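Local coordinates for protein fumarate lyase (Mesorhizobium sp., PDB 3C8T) that belongs to the fumarate lyase family of largely helical enzymes that work as four-chain assemblies, at residues G399-L404 and L414-L419; Q41-I46 and A212-L217. One frame throughout, in Å; residues are numbered along the deposited sequence.

In the fold
The two contacts lie in different parts of an elongated, mostly helical chain, on opposite sides of its centre. Contact 2, in the lyase domain, joins helix 23-43 to helix 204-215, and its centre is about 34 Å from the centre of the chain. Contact 1, in the region of the adenylosuccinate lyase C-terminus, joins two short helices, and its centre is about 48 Å from the centre of the chain. The centres of the contacts are about 80 Å apart and their nearest atoms about 62 Å. In sequence, both segments of contact 2 come before those of contact 1. They also differ in kind, contact 1 being buried, mainly apolar packing and contact 2 a surface salt bridge. No other chain of the assembly touches either.

Contact 1: G399-L404 and L414-L419; sequences GLFEVL and LGEEAL
A buried, mainly apolar helix-to-helix contact in the C-terminal helical region brings Phe401 and Leu404 of helix 400-404 against Leu419 and Glu416 of helix 416-422. No hydrogen bond crosses it, and the 227 Å² buried between the segments comes mostly from Phe401 and Leu419. Their backbones are also the nearest, with 6.4 Å between Phe401 CA and Leu419 CA. The phenyl group swings across because its CG stands anti to the backbone N (chi1 167°). Its rim then meets Leu419, Phe401 CD1 lying 3.8 Å from Leu419 CB, near the plane of the ring. One atom further round, Phe401 CE1 comes within 3.6 Å of the carbonyl Glu416 O, which approaches obliquely. At the far end of the ring Phe401 CZ is 4.0 Å from Glu416 OE1, with the carboxylate turned almost perpendicular to the ring, 81° between the planes. This carboxylate has a stronger partner outside the two segments, since Glu416 OE2 forms a salt bridge with Arg405, whose guanidinium also pairs with Glu402.

The two segments belong to a compact run of short helices, 400-404, 408-414 and 416-422, set within the region of the adenylosuccinate lyase C-terminus. Gly399 and Gly415 occupy the N-cap positions of the first and last of these. Gly415 has a positive phi of 91°, and this backbone turn separates helix 408-414 from helix 416-422.

Leucine packing extends the contact beyond the ring. Leu404 and Leu419 cross at about a right angle, their branches meeting at Leu404 CD1 and Leu419 CD2, 4.1 Å apart. The other branch, Leu419 CD1, reaches the backbone at Leu404 O (4.0 Å). Both leucines also touch Val369 of helix 366-377, which therefore borders the same apolar patch.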
loop_
_atom_site.group_PDB
_atom_site.type_symbol
_atom_site.label_atom_id
_atom_site.label_comp_id
_atom_site.label_asym_id
_atom_site.label_seq_id
_atom_site.Cartn_x
_atom_site.Cartn_y
_atom_site.Cartn_z
ATOM N N GLY A 399 -41.189 -1.720 -26.318
ATOM C CA GLY A 399 -40.884 -0.391 -25.762
ATOM C C GLY A 399 -41.848 0.110 -24.685
ATOM O O GLY A 399 -43.028 -0.275 -24.625
ATOM N N LEU A 400 -41.350 0.983 -23.820
ATOM C CA LEU A 400 -42.197 1.537 -22.780
ATOM C C LEU A 400 -43.426 2.300 -23.311
ATOM O O LEU A 400 -44.515 2.167 -22.728
ATOM C CB LEU A 400 -41.389 2.380 -21.787
ATOM C CG LEU A 400 -42.168 3.001 -20.608
ATOM C CD1 LEU A 400 -42.786 1.960 -19.654
ATOM C CD2 LEU A 400 -41.336 4.018 -19.858
ATOM N N PHE A 401 -43.266 3.085 -24.383
ATOM C CA PHE A 401 -44.413 3.835 -24.965
ATOM C C PHE A 401 -45.553 2.887 -25.389
ATOM O O PHE A 401 -46.732 3.154 -25.088
ATOM C CB PHE A 401 -44.042 4.739 -26.164
ATOM C CG PHE A 401 -45.263 5.235 -26.939
ATOM C CD1 PHE A 401 -46.098 6.212 -26.399
ATOM C CD2 PHE A 401 -45.604 4.681 -28.187
ATOM C CE1 PHE A 401 -47.251 6.648 -27.069
ATOM C CE2 PHE A 401 -46.753 5.109 -28.879
ATOM C CZ PHE A 401 -47.572 6.094 -28.320
ATOM N N GLU A 402 -45.179 1.799 -26.078
ATOM C CA GLU A 402 -46.154 0.814 -26.529
ATOM C C GLU A 402 -46.885 0.102 -25.370
ATOM O O GLU A 402 -47.994 -0.358 -25.547
ATOM C CB GLU A 402 -45.553 -0.213 -27.497
ATOM C CG GLU A 402 -44.852 0.322 -28.799
ATOM C CD GLU A 402 -45.707 1.219 -29.741
ATOM O OE1 GLU A 402 -45.089 1.854 -30.650
ATOM O OE2 GLU A 402 -46.962 1.286 -29.613
ATOM N N VAL A 403 -46.280 0.025 -24.191
ATOM C CA VAL A 403 -46.994 -0.522 -23.027
ATOM C C VAL A 403 -47.889 0.558 -22.424
ATOM O O VAL A 403 -49.102 0.339 -22.240
ATOM C CB VAL A 403 -46.033 -1.103 -21.968
ATOM C CG1 VAL A 403 -46.787 -1.595 -20.739
ATOM C CG2 VAL A 403 -45.214 -2.268 -22.552
ATOM N N LEU A 404 -47.321 1.743 -22.178
ATOM C CA LEU A 404 -48.032 2.822 -21.452
ATOM C C LEU A 404 -49.284 3.353 -22.142
ATOM O O LEU A 404 -50.254 3.743 -21.486
ATOM C CB LEU A 404 -47.091 4.000 -21.120
ATOM C CG LEU A 404 -45.938 3.741 -20.145
ATOM C CD1 LEU A 404 -45.124 5.024 -19.980
ATOM C CD2 LEU A 404 -46.407 3.175 -18.790
ATOM N N LEU A 414 -52.359 11.868 -19.471
ATOM C CA LEU A 414 -51.218 12.467 -20.182
ATOM C C LEU A 414 -51.455 12.729 -21.694
ATOM O O LEU A 414 -51.044 13.779 -22.225
ATOM C CB LEU A 414 -49.961 11.612 -19.963
ATOM C CG LEU A 414 -49.460 11.572 -18.514
ATOM C CD1 LEU A 414 -48.124 10.816 -18.412
ATOM C CD2 LEU A 414 -49.354 13.009 -17.919
ATOM N N GLY A 415 -52.134 11.792 -22.368
ATOM C CA GLY A 415 -52.319 11.893 -23.806
ATOM C C GLY A 415 -51.146 11.165 -24.438
ATOM O O GLY A 415 -50.039 11.182 -23.898
ATOM N N GLU A 416 -51.398 10.527 -25.572
ATOM C CA GLU A 416 -50.407 9.762 -26.311
ATOM C C GLU A 416 -49.247 10.586 -26.861
ATOM O O GLU A 416 -48.115 10.093 -26.913
ATOM C CB GLU A 416 -51.063 9.027 -27.471
ATOM C CG GLU A 416 -51.304 7.563 -27.189
ATOM C CD GLU A 416 -51.514 6.751 -28.465
ATOM O OE1 GLU A 416 -51.170 7.230 -29.562
ATOM O OE2 GLU A 416 -52.021 5.611 -28.367
ATOM N N GLU A 417 -49.528 11.816 -27.294
ATOM C CA GLU A 417 -48.476 12.682 -27.825
ATOM C C GLU A 417 -47.465 12.957 -26.685
ATOM O O GLU A 417 -46.278 12.706 -26.830
ATOM C CB GLU A 417 -49.077 13.982 -28.372
ATOM C CG GLU A 417 -48.111 14.770 -29.304
ATOM C CD GLU A 417 -47.845 14.052 -30.660
ATOM O OE1 GLU A 417 -46.851 14.408 -31.343
ATOM O OE2 GLU A 417 -48.624 13.138 -31.044
ATOM N N ALA A 418 -47.960 13.454 -25.554
ATOM C CA ALA A 418 -47.121 13.632 -24.357
ATOM C C ALA A 418 -46.322 12.345 -23.987
ATOM O O ALA A 418 -45.146 12.441 -23.652
ATOM C CB ALA A 418 -47.974 14.093 -23.166
ATOM N N LEU A 419 -46.957 11.165 -24.079
ATOM C CA LEU A 419 -46.266 9.889 -23.804
ATOM C C LEU A 419 -45.092 9.612 -24.749
ATOM O O LEU A 419 -44.015 9.188 -24.286
ATOM C CB LEU A 419 -47.246 8.691 -23.800
ATOM C CG LEU A 419 -48.060 8.518 -22.512
ATOM C CD1 LEU A 419 -49.041 7.352 -22.639
ATOM C CD2 LEU A 419 -47.102 8.336 -21.280
#

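Contact 2: Q41-I46 and A212-L217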
loop_
_atom_site.group_PDB
_atom_site.type_symbol
_atom_site.label_atom_id
_atom_site.label_comp_id
_atom_site.label_asym_id
_atom_site.label_seq_id
_atom_site.Cartn_x
_atom_site.Cartn_y
_atom_site.Cartn_z
ATOM N N GLN A 41 28.375 33.374 0.801
ATOM C CA GLN A 41 29.317 33.548 1.871
ATOM C C GLN A 41 30.269 34.736 1.644
ATOM O O GLN A 41 30.699 35.368 2.594
ATOM C CB GLN A 41 30.054 32.232 2.106
ATOM C CG GLN A 41 29.229 31.283 2.952
ATOM C CD GLN A 41 29.742 29.889 2.954
ATOM O OE1 GLN A 41 30.425 29.464 2.012
ATOM N NE2 GLN A 41 29.424 29.147 4.021
ATOM N N ALA A 42 30.575 35.050 0.380
ATOM C CA ALA A 42 31.483 36.138 0.069
ATOM C C ALA A 42 30.800 37.461 0.331
ATOM O O ALA A 42 31.434 38.391 0.842
ATOM C CB ALA A 42 31.965 36.053 -1.345
ATOM N N ARG A 43 29.508 37.547 -0.007
ATOM C CA ARG A 43 28.699 38.726 0.329
ATOM C C ARG A 43 28.565 38.981 1.830
ATOM O O ARG A 43 28.475 40.125 2.253
ATOM C CB ARG A 43 27.307 38.656 -0.292
ATOM C CG ARG A 43 27.294 38.962 -1.770
ATOM C CD ARG A 43 25.922 39.412 -2.240
ATOM N NE ARG A 43 24.900 38.403 -1.997
ATOM C CZ ARG A 43 24.596 37.404 -2.826
ATOM N NH1 ARG A 43 25.241 37.246 -3.986
ATOM N NH2 ARG A 43 23.634 36.554 -2.482
ATOM N N LEU A 44 28.527 37.930 2.631
ATOM C CA LEU A 44 28.395 38.097 4.080
ATOM C C LEU A 44 29.763 38.177 4.743
ATOM O O LEU A 44 29.865 38.118 5.965
ATOM C CB LEU A 44 27.584 36.942 4.701
ATOM C CG LEU A 44 26.113 36.811 4.279
ATOM C CD1 LEU A 44 25.652 35.375 4.341
ATOM C CD2 LEU A 44 25.187 37.727 5.112
ATOM N N GLY A 45 30.812 38.255 3.926
ATOM C CA GLY A 45 32.199 38.340 4.406
ATOM C C GLY A 45 32.695 37.093 5.116
ATOM O O GLY A 45 33.561 37.166 5.986
ATOM N N ILE A 46 32.162 35.934 4.752
ATOM C CA ILE A 46 32.495 34.722 5.500
ATOM C C ILE A 46 33.668 33.994 4.878
ATOM O O ILE A 46 34.459 33.345 5.574
ATOM C CB ILE A 46 31.255 33.822 5.761
ATOM C CG1 ILE A 46 30.415 34.465 6.864
ATOM C CG2 ILE A 46 31.664 32.419 6.194
ATOM C CD1 ILE A 46 29.007 34.005 6.879
ATOM N N ALA A 212 19.162 31.055 -0.170
ATOM C CA ALA A 212 17.818 30.940 -0.727
ATOM C C ALA A 212 17.639 32.015 -1.820
ATOM O O ALA A 212 17.108 31.756 -2.905
ATOM C CB ALA A 212 16.795 31.098 0.369
ATOM N N ARG A 213 18.131 33.216 -1.524
ATOM C CA ARG A 213 18.001 34.339 -2.415
ATOM C C ARG A 213 18.765 34.068 -3.688
ATOM O O ARG A 213 18.226 34.260 -4.758
ATOM C CB ARG A 213 18.464 35.615 -1.718
ATOM C CG ARG A 213 17.959 36.885 -2.372
ATOM C CD ARG A 213 18.019 38.082 -1.415
ATOM N NE ARG A 213 19.311 38.790 -1.365
ATOM C CZ ARG A 213 20.256 38.792 -2.308
ATOM N NH1 ARG A 213 20.105 38.116 -3.441
ATOM N NH2 ARG A 213 21.370 39.487 -2.115
ATOM N N GLU A 214 19.998 33.582 -3.578
ATOM C CA GLU A 214 20.830 33.290 -4.748
ATOM C C GLU A 214 20.184 32.284 -5.694
ATOM O O GLU A 214 20.380 32.344 -6.892
ATOM C CB GLU A 214 22.177 32.689 -4.320
ATOM C CG GLU A 214 23.330 33.633 -4.209
ATOM C CD GLU A 214 23.587 34.401 -5.512
ATOM O OE1 GLU A 214 23.486 35.647 -5.471
ATOM O OE2 GLU A 214 23.869 33.773 -6.572
ATOM N N LEU A 215 19.458 31.321 -5.135
ATOM C CA LEU A 215 18.884 30.252 -5.936
ATOM C C LEU A 215 17.441 30.549 -6.270
ATOM O O LEU A 215 16.799 29.787 -6.981
ATOM C CB LEU A 215 18.942 28.934 -5.167
ATOM C CG LEU A 215 20.333 28.375 -4.932
ATOM C CD1 LEU A 215 20.265 27.172 -3.994
ATOM C CD2 LEU A 215 20.968 28.020 -6.264
ATOM N N ASN A 216 16.921 31.635 -5.713
ATOM C CA ASN A 216 15.519 31.972 -5.877
ATOM C C ASN A 216 14.570 30.939 -5.244
ATOM O O ASN A 216 13.572 30.592 -5.839
ATOM C CB ASN A 216 15.215 32.185 -7.369
ATOM C CG ASN A 216 13.846 32.790 -7.607
ATOM O OD1 ASN A 216 13.303 33.500 -6.758
ATOM N ND2 ASN A 216 13.264 32.485 -8.770
ATOM N N LEU A 217 14.868 30.495 -4.019
ATOM C CA LEU A 217 14.016 29.555 -3.283
ATOM C C LEU A 217 13.477 30.228 -2.025
ATOM O O LEU A 217 14.025 31.263 -1.584
ATOM C CB LEU A 217 14.822 28.295 -2.915
ATOM C CG LEU A 217 15.247 27.424 -4.103
ATOM C CD1 LEU A 217 16.288 26.407 -3.702
ATOM C CD2 LEU A 217 14.010 26.735 -4.838
#
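The C-terminal ends of helices 23-43 and 204-215 are linked at the surface by a salt bridge between Arg43 and Glu214, beside which Arg213 brings a second guanidinium. Each helix closes in a Schellman motif, with Gly45 and Asn216 at positive phi. In the first, Ile46 N bonds to Gln41 O (2.7 Å); in the second, Leu217 N bonds to Ala212 O (2.8 Å).

One carboxylate oxygen takes both terminal nitrogens of Arg43: Arg43 NH1 is 2.8 Å from Glu214 OE1, while the Arg43 NH2 bond to that oxygen is weak at 3.1 Å. The shorter bond is bent, with an angle of 142° at the hydrogen, and meets the oxygen from above the carboxylate plane, 50° out of it. A bend at chi2 of Glu214 turns the carboxylate so that OE1 faces both nitrogens. Arg43 NH2 has its stronger partner in Glu210, outside the two segments.

The two guanidinium planes are only 19° apart, with Arg213 NH2 at 3.7 Å from Arg43 NE. Glu210 OE1 forms salt bridges with NH2 of both arginines, and this shared carboxylate probably draws the two guanidinium groups together and accounts for their near-parallel approach.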